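PDB 5XEI: chromosome partition protein Smc from Pyrococcus yayanosii, which probably condenses and partitions chromosomes as a DNA-binding ABC-type ATPase, represented here by its head domain with part of the coiled-coil arm and its joint. Local coordinates for residues A[198-203]-A[331-336]; A[215-220]-A[318-323]. All coordinates share one frame; numbering follows the deposited sequence.

Interaction 1: A[198-203]-A[331-336]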
loop_
_atom_site.group_PDB
_atom_site.type_symbol
_atom_site.label_atom_id
_atom_site.label_comp_id
_atom_site.label_asym_id
_atom_site.label_seq_id
_atom_site.Cartn_x
_atom_site.Cartn_y
_atom_site.Cartn_z
ATOM N N LYS A 198 -14.686 22.379 19.006
ATOM C CA LYS A 198 -15.058 22.323 20.409
ATOM C C LYS A 198 -14.533 23.552 21.157
ATOM O O LYS A 198 -15.285 24.190 21.902
ATOM C CB LYS A 198 -14.583 21.003 21.027
ATOM C CG LYS A 198 -14.931 20.872 22.509
ATOM C CD LYS A 198 -14.963 19.416 22.991
ATOM C CE LYS A 198 -15.655 19.313 24.358
ATOM N NZ LYS A 198 -16.205 17.934 24.601
ATOM N N GLU A 199 -13.270 23.938 20.930
ATOM C CA GLU A 199 -12.733 25.114 21.616
ATOM C C GLU A 199 -13.375 26.391 21.097
ATOM O O GLU A 199 -13.785 27.258 21.881
ATOM C CB GLU A 199 -11.209 25.216 21.474
ATOM C CG GLU A 199 -10.706 26.577 22.037
ATOM C CD GLU A 199 -9.177 26.725 22.169
ATOM O OE1 GLU A 199 -8.692 27.885 22.195
ATOM O OE2 GLU A 199 -8.461 25.704 22.277
ATOM N N VAL A 200 -13.435 26.540 19.774
ATOM C CA VAL A 200 -14.001 27.743 19.189
ATOM C C VAL A 200 -15.416 27.959 19.699
ATOM O O VAL A 200 -15.779 29.058 20.132
ATOM C CB VAL A 200 -13.944 27.655 17.659
ATOM C CG1 VAL A 200 -14.966 28.575 17.052
ATOM C CG2 VAL A 200 -12.530 28.000 17.183
ATOM N N LYS A 201 -16.220 26.897 19.699
ATOM C CA LYS A 201 -17.584 26.992 20.205
ATOM C C LYS A 201 -17.593 27.461 21.657
ATOM O O LYS A 201 -18.513 28.166 22.090
ATOM C CB LYS A 201 -18.270 25.635 20.039
ATOM C CG LYS A 201 -19.617 25.464 20.686
ATOM C CD LYS A 201 -20.592 26.542 20.281
ATOM C CE LYS A 201 -21.956 26.223 20.851
ATOM N NZ LYS A 201 -22.310 27.242 21.856
ATOM N N LYS A 202 -16.555 27.133 22.412
ATOM C CA LYS A 202 -16.555 27.529 23.812
ATOM C C LYS A 202 -16.058 28.965 23.963
ATOM O O LYS A 202 -16.610 29.753 24.746
ATOM C CB LYS A 202 -15.730 26.511 24.602
ATOM C CG LYS A 202 -15.246 26.942 25.940
ATOM C CD LYS A 202 -14.341 25.850 26.509
ATOM C CE LYS A 202 -13.501 26.328 27.695
ATOM N NZ LYS A 202 -12.898 25.189 28.454
ATOM N N GLN A 203 -15.052 29.331 23.172
ATOM C CA GLN A 203 -14.634 30.720 23.080
ATOM C C GLN A 203 -15.771 31.616 22.602
ATOM O O GLN A 203 -15.980 32.710 23.140
ATOM C CB GLN A 203 -13.438 30.809 22.146
ATOM C CG GLN A 203 -13.294 32.130 21.468
ATOM C CD GLN A 203 -11.951 32.269 20.787
ATOM O OE1 GLN A 203 -11.435 31.313 20.179
ATOM N NE2 GLN A 203 -11.361 33.462 20.896
ATOM N N ARG A 331 -17.540 33.679 12.370
ATOM C CA ARG A 331 -17.151 33.255 11.025
ATOM C C ARG A 331 -16.263 32.024 11.079
ATOM O O ARG A 331 -16.472 31.070 10.321
ATOM C CB ARG A 331 -16.450 34.383 10.258
ATOM C CG ARG A 331 -17.264 35.649 10.138
ATOM C CD ARG A 331 -16.663 36.666 9.161
ATOM N NE ARG A 331 -16.577 37.984 9.786
ATOM C CZ ARG A 331 -17.464 38.963 9.607
ATOM N NH1 ARG A 331 -17.295 40.129 10.230
ATOM N NH2 ARG A 331 -18.527 38.780 8.821
ATOM N N ARG A 332 -15.291 32.005 11.986
ATOM C CA ARG A 332 -14.456 30.819 12.128
ATOM C C ARG A 332 -15.297 29.610 12.527
ATOM O O ARG A 332 -15.102 28.501 12.016
ATOM C CB ARG A 332 -13.349 31.074 13.150
ATOM C CG ARG A 332 -12.262 30.033 13.112
ATOM C CD ARG A 332 -11.244 30.203 14.214
ATOM N NE ARG A 332 -10.394 29.014 14.286
ATOM C CZ ARG A 332 -9.633 28.689 15.334
ATOM N NH1 ARG A 332 -9.594 29.464 16.415
ATOM N NH2 ARG A 332 -8.904 27.585 15.299
ATOM N N TYR A 333 -16.271 29.819 13.410
ATOM C CA TYR A 333 -17.150 28.732 13.810
ATOM C C TYR A 333 -17.897 28.176 12.611
ATOM O O TYR A 333 -17.786 26.989 12.293
ATOM C CB TYR A 333 -18.124 29.222 14.867
ATOM C CG TYR A 333 -18.931 28.129 15.492
ATOM C CD1 TYR A 333 -18.319 27.133 16.241
ATOM C CD2 TYR A 333 -20.312 28.106 15.367
ATOM C CE1 TYR A 333 -19.061 26.123 16.829
ATOM C CE2 TYR A 333 -21.060 27.112 15.955
ATOM C CZ TYR A 333 -20.431 26.125 16.686
ATOM O OH TYR A 333 -21.185 25.135 17.263
ATOM N N LEU A 334 -18.649 29.035 11.914
ATOM C CA LEU A 334 -19.431 28.566 10.775
ATOM C C LEU A 334 -18.552 27.964 9.690
ATOM O O LEU A 334 -19.035 27.148 8.890
ATOM C CB LEU A 334 -20.280 29.696 10.189
ATOM C CG LEU A 334 -21.655 29.823 10.843
ATOM C CD1 LEU A 334 -22.480 30.899 10.195
ATOM C CD2 LEU A 334 -22.413 28.499 10.836
ATOM N N GLU A 335 -17.270 28.309 9.657
ATOM C CA GLU A 335 -16.494 27.713 8.594
ATOM C C GLU A 335 -15.946 26.360 8.973
ATOM O O GLU A 335 -15.849 25.477 8.119
ATOM C CB GLU A 335 -15.370 28.633 8.184
ATOM C CG GLU A 335 -15.810 29.488 7.062
ATOM C CD GLU A 335 -14.683 30.297 6.512
ATOM O OE1 GLU A 335 -13.591 29.717 6.264
ATOM O OE2 GLU A 335 -14.899 31.523 6.353
ATOM N N LEU A 336 -15.582 26.179 10.239
ATOM C CA LEU A 336 -15.233 24.842 10.700
ATOM C C LEU A 336 -16.403 23.869 10.520
ATOM O O LEU A 336 -16.199 22.726 10.102
ATOM C CB LEU A 336 -14.780 24.904 12.153
ATOM C CG LEU A 336 -13.473 25.611 12.471
ATOM C CD1 LEU A 336 -13.282 25.635 13.980
ATOM C CD2 LEU A 336 -12.304 24.892 11.806
#

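Interaction 2: A[215-220]-A[318-323]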
loop_
_atom_site.group_PDB
_atom_site.type_symbol
_atom_site.label_atom_id
_atom_site.label_comp_id
_atom_site.label_asym_id
_atom_site.label_seq_id
_atom_site.Cartn_x
_atom_site.Cartn_y
_atom_site.Cartn_z
ATOM N N LEU A 215 -22.662 45.725 24.796
ATOM C CA LEU A 215 -23.768 46.412 24.138
ATOM C C LEU A 215 -24.614 47.209 25.132
ATOM O O LEU A 215 -25.007 48.341 24.839
ATOM C CB LEU A 215 -24.628 45.406 23.365
ATOM C CG LEU A 215 -23.971 44.820 22.105
ATOM C CD1 LEU A 215 -24.957 44.155 21.158
ATOM C CD2 LEU A 215 -23.237 45.902 21.371
ATOM N N ARG A 216 -24.915 46.654 26.305
ATOM C CA ARG A 216 -25.775 47.398 27.224
ATOM C C ARG A 216 -24.998 48.476 27.954
ATOM O O ARG A 216 -25.526 49.559 28.215
ATOM C CB ARG A 216 -26.462 46.463 28.212
ATOM C CG ARG A 216 -26.872 45.140 27.604
ATOM C CD ARG A 216 -27.350 44.137 28.666
ATOM N NE ARG A 216 -28.154 43.115 28.030
ATOM C CZ ARG A 216 -28.526 42.003 28.649
ATOM N NH1 ARG A 216 -28.161 41.794 29.912
ATOM N NH2 ARG A 216 -29.267 41.096 28.023
ATOM N N TYR A 217 -23.739 48.209 28.279
ATOM C CA TYR A 217 -22.858 49.295 28.674
ATOM C C TYR A 217 -22.947 50.453 27.673
ATOM O O TYR A 217 -23.002 51.627 28.064
ATOM C CB TYR A 217 -21.426 48.768 28.817
ATOM C CG TYR A 217 -20.415 49.868 28.861
ATOM C CD1 TYR A 217 -19.989 50.396 30.061
ATOM C CD2 TYR A 217 -19.894 50.390 27.687
ATOM C CE1 TYR A 217 -19.062 51.409 30.088
ATOM C CE2 TYR A 217 -18.992 51.395 27.702
ATOM C CZ TYR A 217 -18.570 51.907 28.895
ATOM O OH TYR A 217 -17.643 52.926 28.866
ATOM N N LEU A 218 -22.977 50.141 26.378
ATOM C CA LEU A 218 -23.126 51.186 25.371
ATOM C C LEU A 218 -24.430 51.943 25.570
ATOM O O LEU A 218 -24.430 53.171 25.712
ATOM C CB LEU A 218 -23.076 50.577 23.973
ATOM C CG LEU A 218 -21.868 50.872 23.098
ATOM C CD1 LEU A 218 -20.608 50.511 23.860
ATOM C CD2 LEU A 218 -21.943 50.067 21.805
ATOM N N ASP A 219 -25.558 51.219 25.579
ATOM C CA ASP A 219 -26.858 51.855 25.781
ATOM C C ASP A 219 -26.857 52.770 26.997
ATOM O O ASP A 219 -27.268 53.933 26.914
ATOM C CB ASP A 219 -27.944 50.794 25.937
ATOM C CG ASP A 219 -28.396 50.197 24.603
ATOM O OD1 ASP A 219 -28.110 50.794 23.532
ATOM O OD2 ASP A 219 -29.052 49.114 24.638
ATOM N N LEU A 220 -26.419 52.241 28.141
ATOM C CA LEU A 220 -26.366 53.015 29.374
ATOM C C LEU A 220 -25.504 54.256 29.203
ATOM O O LEU A 220 -25.860 55.339 29.670
ATOM C CB LEU A 220 -25.816 52.145 30.506
ATOM C CG LEU A 220 -26.809 51.370 31.370
ATOM C CD1 LEU A 220 -26.107 50.448 32.359
ATOM C CD2 LEU A 220 -27.713 52.345 32.090
ATOM N N VAL A 318 -16.076 45.776 31.425
ATOM C CA VAL A 318 -16.571 45.297 30.144
ATOM C C VAL A 318 -15.434 45.358 29.136
ATOM O O VAL A 318 -14.502 46.149 29.257
ATOM C CB VAL A 318 -17.794 46.084 29.634
ATOM C CG1 VAL A 318 -18.806 46.296 30.760
ATOM C CG2 VAL A 318 -17.370 47.396 28.986
ATOM N N ASN A 319 -15.518 44.493 28.134
ATOM C CA ASN A 319 -14.473 44.334 27.128
ATOM C C ASN A 319 -15.085 44.723 25.789
ATOM O O ASN A 319 -15.861 43.963 25.210
ATOM C CB ASN A 319 -13.947 42.896 27.131
ATOM C CG ASN A 319 -13.145 42.545 25.880
ATOM O OD1 ASN A 319 -12.531 43.409 25.240
ATOM N ND2 ASN A 319 -13.131 41.259 25.539
ATOM N N MET A 320 -14.764 45.905 25.285
ATOM C CA MET A 320 -15.473 46.328 24.091
ATOM C C MET A 320 -14.941 45.681 22.826
ATOM O O MET A 320 -15.651 45.673 21.808
ATOM C CB MET A 320 -15.446 47.845 23.963
ATOM C CG MET A 320 -15.923 48.548 25.209
ATOM S SD MET A 320 -17.106 49.794 24.683
ATOM C CE MET A 320 -18.434 48.696 24.196
ATOM N N LYS A 321 -13.725 45.125 22.870
ATOM C CA LYS A 321 -13.262 44.318 21.749
ATOM C C LYS A 321 -14.248 43.196 21.441
ATOM O O LYS A 321 -14.345 42.748 20.292
ATOM C CB LYS A 321 -11.883 43.737 22.045
ATOM C CG LYS A 321 -10.959 44.677 22.774
ATOM C CD LYS A 321 -10.081 45.458 21.802
ATOM C CE LYS A 321 -9.501 46.742 22.439
ATOM N NZ LYS A 321 -9.138 47.796 21.416
ATOM N N ALA A 322 -15.006 42.759 22.452
ATOM C CA ALA A 322 -15.919 41.633 22.296
ATOM C C ALA A 322 -16.899 41.833 21.143
ATOM O O ALA A 322 -17.222 40.877 20.435
ATOM C CB ALA A 322 -16.685 41.391 23.596
ATOM N N ILE A 323 -17.403 43.051 20.947
ATOM C CA ILE A 323 -18.371 43.255 19.879
ATOM C C ILE A 323 -17.754 42.903 18.536
ATOM O O ILE A 323 -18.393 42.260 17.690
ATOM C CB ILE A 323 -18.905 44.696 19.896
ATOM C CG1 ILE A 323 -19.742 44.931 21.150
ATOM C CG2 ILE A 323 -19.697 44.996 18.627
ATOM C CD1 ILE A 323 -19.839 46.405 21.537
#

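Interaction 1: A[198-203]-A[331-336]
Val200 fits between the side chains of Arg332, Tyr333 and Leu336 on the facing helix, and this meeting illustrates how an antiparallel coiled coil closes by knobs-into-holes packing. Here the two helices of the Smc arm, 170-246 and 321-383, run with their local axes 9.6 Å apart and their directions 148° from each other. The hole that takes Val200 is lined by four residues spaced as a helical diamond: Val329, Arg332, Tyr333 and Leu336.

The apolar part divides between the two methyls of the valine. CG1 comes to the edge of the Tyr333 ring, near its plane, 3.7 Å from CD1, while CG2 reaches Leu336 CD1 at 4.1 Å. Ile197 and Leu204 also touch the tyrosine, so its ring is packed against about two turns of the facing helix.

A second kind of contact sets a charged group on a methyl. The Arg332 side chain is extended from CG to NE and lays one face of its guanidinium over Val200 CG2, the methyl sitting 3.3 Å above the plane and displaced toward the NH1 side. Glu199 OE1 stays 6.1 Å from Arg332 NH1, close enough for a weak electrostatic pull, perhaps, but not for a salt bridge.

The third group uses the aliphatic part of a lysine. The Lys201 chain leaves with CG anti to the backbone N and bends at chi2 (54°), which puts CD beside the phenol. Its ammonium turns away to a salt bridge with Asp205, and the phenol oxygen has a weak hydrogen bond with Lys337. What remains between the two residues is van der Waals contact, with Lys201 CD 3.4 Å from Tyr333 OH.

Interaction 2: A[215-220]-A[318-323]
Tyr217 and Val318 meet through their first torsions: the tyrosine holds CG anti to its backbone N (chi1 165°), and the valine places CG2 in the crowded position between backbone N and carbonyl carbon. Val318 CG2 lies over one face of the Tyr217 ring in a CH-pi contact, 4.1 Å from the ring centroid and 17° off the ring normal. Met320, its chain bent at chi2 and chi3, brings SD to 3.9 Å from Tyr217 CE2, an oblique Met-aromatic contact. An alanine in place of Tyr217 would probably leave the Val318 methyl and the Met320 sulfur without their aromatic partner and open a gap between the helix and the turn.

Toward the start of helix 321-383, Leu215 CD2 packs on Ile323 CD1, which also approaches Leu218 CD2 at 4.2 Å. Just before the turn that leads into the helix, Asn319 OD1 accepts a weak capping bond from Lys321 N, while its ND2 is hydrogen-bonded to Glu210 of helix 170-246. Tyr217 also touches Ile312 of helix 298-315, and so reaches from that helix to the linker after it. One unbroken helix packed against an interrupted partner is consistent with the joint of an SMC arm.

How the interactions relate
From the N terminus the chain first builds part of the ATPase head, strands and helices alike, then leaves it along helix 170-246, passing 198-203 and, nearly five turns later, 215-220. It turns back around the unmodelled residues 255-258 and returns through helices 261-278 and 298-315. Interaction 2 closes the inner loop, with 97 residues between its segments, near the start of helix 321-383. Interaction 1 closes the outer loop just afterwards, so the two are nested without crossing. Their centres lie 22 Å apart, and both tie helix 170-246 to the returning chain, one at the linker that leads into helix 321-383, the other within the continuous coiled coil on the head side.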